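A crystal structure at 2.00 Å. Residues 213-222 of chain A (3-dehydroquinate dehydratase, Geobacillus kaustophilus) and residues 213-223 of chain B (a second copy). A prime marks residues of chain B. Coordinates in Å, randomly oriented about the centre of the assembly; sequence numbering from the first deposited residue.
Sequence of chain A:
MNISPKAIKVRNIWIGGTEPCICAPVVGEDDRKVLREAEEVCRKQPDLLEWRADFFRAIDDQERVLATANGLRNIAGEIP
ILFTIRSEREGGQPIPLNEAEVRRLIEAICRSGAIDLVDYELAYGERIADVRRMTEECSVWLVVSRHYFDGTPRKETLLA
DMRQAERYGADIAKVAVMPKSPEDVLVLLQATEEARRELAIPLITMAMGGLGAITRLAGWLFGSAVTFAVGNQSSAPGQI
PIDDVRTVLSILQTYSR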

ATOM      1  N   ALA A 213      -0.775   8.659   2.038  1.00 22.33           N
ATOM      2  CA  ALA A 213      -0.346   7.885   3.191  1.00 21.48           C
ATOM      3  C   ALA A 213       0.209   6.521   2.793  1.00 24.11           C
ATOM      4  O   ALA A 213       1.258   6.103   3.294  1.00 18.75           O
ATOM      5  CB  ALA A 213      -1.503   7.705   4.173  1.00 27.28           C
ATOM      6  N   ILE A 214      -0.481   5.833   1.889  1.00 20.34           N
ATOM      7  CA  ILE A 214      -0.041   4.500   1.481  1.00 23.19           C
ATOM      8  C   ILE A 214       1.400   4.485   1.016  1.00 19.44           C
ATOM      9  O   ILE A 214       2.118   3.494   1.222  1.00 20.78           O
ATOM     10  CB  ILE A 214      -0.934   3.888   0.347  1.00 19.94           C
ATOM     11  CG1 ILE A 214      -0.520   2.433   0.084  1.00 14.74           C
ATOM     12  CG2 ILE A 214      -0.774   4.685  -0.960  1.00 18.23           C
ATOM     13  CD1 ILE A 214      -0.693   1.484   1.292  1.00 23.56           C
ATOM     14  N   THR A 215       1.825   5.583   0.398  1.00 13.98           N
ATOM     15  CA  THR A 215       3.182   5.661  -0.115  1.00 13.83           C
ATOM     16  C   THR A 215       4.256   5.720   0.967  1.00 14.78           C
ATOM     17  O   THR A 215       5.397   5.294   0.742  1.00 15.04           O
ATOM     18  CB  THR A 215       3.321   6.841  -1.081  1.00 15.18           C
ATOM     19  OG1 THR A 215       4.359   6.550  -2.009  1.00 37.04           O
ATOM     20  CG2 THR A 215       3.659   8.118  -0.353  1.00  5.38           C
ATOM     21  N   ARG A 216       3.896   6.223   2.141  1.00 13.24           N
ATOM     22  CA  ARG A 216       4.834   6.308   3.252  1.00 17.45           C
ATOM     23  C   ARG A 216       4.967   4.952   3.946  1.00 16.28           C
ATOM     24  O   ARG A 216       5.956   4.678   4.624  1.00 21.17           O
ATOM     25  CB  ARG A 216       4.354   7.371   4.271  1.00 15.01           C
ATOM     26  CG  ARG A 216       4.171   8.755   3.676  1.00 14.43           C
ATOM     27  CD  ARG A 216       3.813   9.789   4.755  1.00 22.91           C
ATOM     28  NE  ARG A 216       3.712  11.153   4.247  1.00 14.12           N
ATOM     29  CZ  ARG A 216       4.749  11.922   3.924  1.00 27.45           C
ATOM     30  NH1 ARG A 216       5.987  11.467   4.044  1.00 26.85           N
ATOM     31  NH2 ARG A 216       4.555  13.164   3.495  1.00 26.36           N
ATOM     32  N   LEU A 217       3.975   4.090   3.764  1.00 16.68           N
ATOM     33  CA  LEU A 217       3.993   2.787   4.411  1.00 19.71           C
ATOM     34  C   LEU A 217       4.405   1.655   3.474  1.00 19.39           C
ATOM     35  O   LEU A 217       4.859   0.612   3.936  1.00 23.08           O
ATOM     36  CB  LEU A 217       2.603   2.472   4.984  1.00 18.37           C
ATOM     37  CG  LEU A 217       1.953   3.441   5.985  1.00 18.43           C
ATOM     38  CD1 LEU A 217       0.506   3.059   6.201  1.00 18.43           C
ATOM     39  CD2 LEU A 217       2.713   3.425   7.312  1.00 12.74           C
ATOM     40  N   ALA A 218       4.240   1.859   2.166  1.00 19.11           N
ATOM     41  CA  ALA A 218       4.546   0.812   1.195  1.00 16.98           C
ATOM     42  C   ALA A 218       5.459   1.217   0.048  1.00 15.14           C
ATOM     43  O   ALA A 218       5.732   0.416  -0.833  1.00 15.84           O
ATOM     44  CB  ALA A 218       3.238   0.260   0.625  1.00 18.86           C
ATOM     45  N   GLY A 219       5.928   2.454   0.046  1.00 13.14           N
ATOM     46  CA  GLY A 219       6.797   2.877  -1.033  1.00 15.39           C
ATOM     47  C   GLY A 219       8.066   2.048  -1.130  1.00 13.63           C
ATOM     48  O   GLY A 219       8.604   1.869  -2.223  1.00 12.54           O
ATOM     49  N   TRP A 220       8.539   1.531   0.002  1.00 13.73           N
ATOM     50  CA  TRP A 220       9.751   0.719   0.006  1.00 16.65           C
ATOM     51  C   TRP A 220       9.633  -0.520  -0.865  1.00 16.78           C
ATOM     52  O   TRP A 220      10.644  -1.086  -1.267  1.00 13.48           O
ATOM     53  CB  TRP A 220      10.129   0.313   1.441  1.00 15.47           C
ATOM     54  CG  TRP A 220       9.096  -0.508   2.143  1.00 23.66           C
ATOM     55  CD1 TRP A 220       7.954  -0.055   2.748  1.00 18.46           C
ATOM     56  CD2 TRP A 220       9.078  -1.934   2.266  1.00 19.15           C
ATOM     57  NE1 TRP A 220       7.228  -1.113   3.235  1.00 27.62           N
ATOM     58  CE2 TRP A 220       7.894  -2.279   2.953  1.00 24.78           C
ATOM     59  CE3 TRP A 220       9.949  -2.954   1.861  1.00 24.67           C
ATOM     60  CZ2 TRP A 220       7.554  -3.605   3.249  1.00 29.37           C
ATOM     61  CZ3 TRP A 220       9.616  -4.276   2.157  1.00 29.17           C
ATOM     62  CH2 TRP A 220       8.420  -4.587   2.847  1.00 24.17           C
ATOM     63  N   LEU A 221       8.403  -0.943  -1.166  1.00 16.59           N
ATOM     64  CA  LEU A 221       8.175  -2.126  -2.011  1.00 16.86           C
ATOM     65  C   LEU A 221       8.458  -1.798  -3.488  1.00 15.72           C
ATOM     66  O   LEU A 221       8.590  -2.690  -4.336  1.00 15.67           O
ATOM     67  CB  LEU A 221       6.710  -2.597  -1.869  1.00 16.66           C
ATOM     68  CG  LEU A 221       6.331  -3.252  -0.526  1.00 22.87           C
ATOM     69  CD1 LEU A 221       4.807  -3.300  -0.377  1.00 25.73           C
ATOM     70  CD2 LEU A 221       6.906  -4.653  -0.441  1.00 18.99           C
ATOM     71  N   PHE A 222       8.536  -0.508  -3.786  1.00 10.71           N
ATOM     72  CA  PHE A 222       8.751  -0.036  -5.151  1.00  7.71           C
ATOM     73  C   PHE A 222      10.046   0.728  -5.299  1.00  9.15           C
ATOM     74  O   PHE A 222      10.307   1.313  -6.345  1.00 18.09           O
ATOM     75  CB  PHE A 222       7.560   0.833  -5.588  1.00 14.20           C
ATOM     76  CG  PHE A 222       6.251   0.112  -5.498  1.00 17.85           C
ATOM     77  CD1 PHE A 222       5.903  -0.834  -6.465  1.00 17.82           C
ATOM     78  CD2 PHE A 222       5.420   0.288  -4.397  1.00 11.58           C
ATOM     79  CE1 PHE A 222       4.745  -1.603  -6.326  1.00 17.59           C
ATOM     80  CE2 PHE A 222       4.265  -0.470  -4.241  1.00 15.90           C
ATOM     81  CZ  PHE A 222       3.921  -1.427  -5.205  1.00 15.49           C
TER
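Chain B (213-223) AITRLAGWLFG

Chain B repeats the backbone conformation of chain A: helical phi/psi values through Leu217′, then a 3-10 segment over residues 219–221, marked by Leu221′ N to Ala218′ O at 3.1 Å and Phe222′ N to Gly219′ O at 2.8 Å. The two helices run roughly antiparallel, with 145° between their N-to-C directions and a closest axial approach of 12.2 Å. The register is reciprocal: the CA atoms of Ile214 and Ala218′ lie 7.4 Å apart, those of Ala218 and Ile214′ 7.3 Å.

No hydrogen bond crosses; the contact is apolar and centres on the isoleucines. Ile214′ has chi1 -175° (t) and chi2 61° (p), nearly matching Ile214 (-173°, 62°), and this shared rotamer brings CD1 of Ile214′ to 3.6 Å from both CD1 of Ile214 and CB of Ala218. Conversely, CB of Ala218′ points toward chain A and is met by CD1 of Ile214 at 3.4 Å. Leu221′, chi1 m and chi2 t, places CD1 3.8 Å from Ile214 CB. Phe222′ starts sideways, yet chi1 -56° carries its ring nearer, its edge meeting Ile214 CG2 at 4.5 Å from CZ. Trp220′, chi1 p, stays out of the contact, its NE1 hydrogen-bonded to Leu217′ O at 3.2 Å.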

ATOM      1  N   ALA B 213       0.895  -8.736  -1.082  1.00 15.77           N
ATOM      2  CA  ALA B 213       0.354  -8.472   0.253  1.00 22.31           C
ATOM      3  C   ALA B 213      -0.229  -7.068   0.364  1.00 20.73           C
ATOM      4  O   ALA B 213      -1.310  -6.863   0.943  1.00 16.72           O
ATOM      5  CB  ALA B 213       1.436  -8.696   1.331  1.00 17.70           C
ATOM      6  N   ILE B 214       0.448  -6.095  -0.243  1.00 18.40           N
ATOM      7  CA  ILE B 214      -0.032  -4.727  -0.158  1.00 14.57           C
ATOM      8  C   ILE B 214      -1.419  -4.520  -0.786  1.00 15.21           C
ATOM      9  O   ILE B 214      -2.145  -3.606  -0.372  1.00 14.63           O
ATOM     10  CB  ILE B 214       0.991  -3.724  -0.796  1.00 13.84           C
ATOM     11  CG1 ILE B 214       0.517  -2.286  -0.585  1.00 17.00           C
ATOM     12  CG2 ILE B 214       1.146  -4.007  -2.269  1.00 13.42           C
ATOM     13  CD1 ILE B 214       0.391  -1.895   0.902  1.00 15.27           C
ATOM     14  N   THR B 215      -1.783  -5.346  -1.772  1.00 11.14           N
ATOM     15  CA  THR B 215      -3.090  -5.218  -2.419  1.00 11.96           C
ATOM     16  C   THR B 215      -4.178  -5.722  -1.509  1.00 17.44           C
ATOM     17  O   THR B 215      -5.324  -5.284  -1.615  1.00 16.48           O
ATOM     18  CB  THR B 215      -3.185  -5.962  -3.800  1.00 15.68           C
ATOM     19  OG1 THR B 215      -3.206  -7.392  -3.616  1.00 10.39           O
ATOM     20  CG2 THR B 215      -1.992  -5.582  -4.668  1.00 11.71           C
ATOM     21  N   ARG B 216      -3.845  -6.634  -0.599  1.00 13.59           N
ATOM     22  CA  ARG B 216      -4.872  -7.116   0.326  1.00 11.78           C
ATOM     23  C   ARG B 216      -5.098  -6.098   1.460  1.00 16.02           C
ATOM     24  O   ARG B 216      -6.190  -6.011   2.034  1.00 13.67           O
ATOM     25  CB  ARG B 216      -4.487  -8.470   0.914  1.00 16.30           C
ATOM     26  CG  ARG B 216      -4.283  -9.560  -0.143  1.00 12.67           C
ATOM     27  CD  ARG B 216      -4.045 -10.889   0.516  1.00 14.81           C
ATOM     28  NE  ARG B 216      -3.791 -11.955  -0.442  1.00 15.51           N
ATOM     29  CZ  ARG B 216      -4.731 -12.608  -1.107  1.00 22.33           C
ATOM     30  NH1 ARG B 216      -6.017 -12.304  -0.934  1.00 21.32           N
ATOM     31  NH2 ARG B 216      -4.386 -13.600  -1.909  1.00 15.73           N
ATOM     32  N   LEU B 217      -4.077  -5.291   1.737  1.00 17.09           N
ATOM     33  CA  LEU B 217      -4.139  -4.300   2.820  1.00 17.76           C
ATOM     34  C   LEU B 217      -4.531  -2.896   2.374  1.00 17.30           C
ATOM     35  O   LEU B 217      -5.037  -2.100   3.172  1.00 18.84           O
ATOM     36  CB  LEU B 217      -2.776  -4.227   3.517  1.00 12.81           C
ATOM     37  CG  LEU B 217      -2.253  -5.572   4.025  1.00 22.55           C
ATOM     38  CD1 LEU B 217      -0.837  -5.443   4.585  1.00 18.54           C
ATOM     39  CD2 LEU B 217      -3.193  -6.080   5.075  1.00 22.89           C
ATOM     40  N   ALA B 218      -4.310  -2.594   1.100  1.00 15.04           N
ATOM     41  CA  ALA B 218      -4.596  -1.260   0.592  1.00 18.31           C
ATOM     42  C   ALA B 218      -5.327  -1.199  -0.739  1.00 18.55           C
ATOM     43  O   ALA B 218      -5.488  -0.125  -1.308  1.00 13.15           O
ATOM     44  CB  ALA B 218      -3.308  -0.503   0.485  1.00 16.75           C
ATOM     45  N   GLY B 219      -5.744  -2.342  -1.269  1.00 15.91           N
ATOM     46  CA  GLY B 219      -6.445  -2.293  -2.535  1.00 17.27           C
ATOM     47  C   GLY B 219      -7.723  -1.459  -2.464  1.00 12.65           C
ATOM     48  O   GLY B 219      -8.173  -0.905  -3.468  1.00 13.03           O
ATOM     49  N   TRP B 220      -8.319  -1.361  -1.287  1.00 13.19           N
ATOM     50  CA  TRP B 220      -9.553  -0.589  -1.173  1.00 19.11           C
ATOM     51  C   TRP B 220      -9.354   0.889  -1.508  1.00 19.88           C
ATOM     52  O   TRP B 220     -10.285   1.566  -1.952  1.00 19.44           O
ATOM     53  CB  TRP B 220     -10.153  -0.739   0.225  1.00 18.96           C
ATOM     54  CG  TRP B 220      -9.252  -0.311   1.320  1.00 17.81           C
ATOM     55  CD1 TRP B 220      -8.197  -1.005   1.843  1.00 15.16           C
ATOM     56  CD2 TRP B 220      -9.305   0.930   2.019  1.00 17.99           C
ATOM     57  NE1 TRP B 220      -7.583  -0.265   2.824  1.00 19.84           N
ATOM     58  CE2 TRP B 220      -8.244   0.929   2.956  1.00 24.48           C
ATOM     59  CE3 TRP B 220     -10.144   2.045   1.947  1.00 26.08           C
ATOM     60  CZ2 TRP B 220      -8.001   2.007   3.818  1.00 25.58           C
ATOM     61  CZ3 TRP B 220      -9.902   3.125   2.808  1.00 28.72           C
ATOM     62  CH2 TRP B 220      -8.838   3.092   3.729  1.00 29.68           C
ATOM     63  N   LEU B 221      -8.142   1.391  -1.310  1.00 18.44           N
ATOM     64  CA  LEU B 221      -7.854   2.785  -1.622  1.00 16.87           C
ATOM     65  C   LEU B 221      -7.988   2.985  -3.131  1.00 20.54           C
ATOM     66  O   LEU B 221      -8.072   4.120  -3.610  1.00 24.08           O
ATOM     67  CB  LEU B 221      -6.425   3.143  -1.184  1.00 18.80           C
ATOM     68  CG  LEU B 221      -6.148   3.138   0.328  1.00 23.42           C
ATOM     69  CD1 LEU B 221      -4.654   3.215   0.559  1.00 12.83           C
ATOM     70  CD2 LEU B 221      -6.860   4.323   1.001  1.00 22.52           C
ATOM     71  N   PHE B 222      -7.993   1.890  -3.886  1.00 16.30           N
ATOM     72  CA  PHE B 222      -8.101   1.994  -5.341  1.00 14.48           C
ATOM     73  C   PHE B 222      -9.353   1.340  -5.922  1.00 15.30           C
ATOM     74  O   PHE B 222      -9.471   1.140  -7.132  1.00 19.28           O
ATOM     75  CB  PHE B 222      -6.824   1.425  -5.975  1.00 16.43           C
ATOM     76  CG  PHE B 222      -5.580   2.095  -5.478  1.00 18.75           C
ATOM     77  CD1 PHE B 222      -5.232   3.364  -5.932  1.00 22.62           C
ATOM     78  CD2 PHE B 222      -4.819   1.516  -4.478  1.00 18.95           C
ATOM     79  CE1 PHE B 222      -4.139   4.045  -5.383  1.00 19.86           C
ATOM     80  CE2 PHE B 222      -3.728   2.183  -3.921  1.00 21.64           C
ATOM     81  CZ  PHE B 222      -3.390   3.450  -4.376  1.00 20.87           C
ATOM     82  N   GLY B 223     -10.292   1.001  -5.058  1.00 20.03           N
ATOM     83  CA  GLY B 223     -11.533   0.431  -5.549  1.00 17.67           C
ATOM     84  C   GLY B 223     -11.865  -1.013  -5.249  1.00 13.75           C
ATOM     85  O   GLY B 223     -12.941  -1.455  -5.656  1.00 16.68           O
TER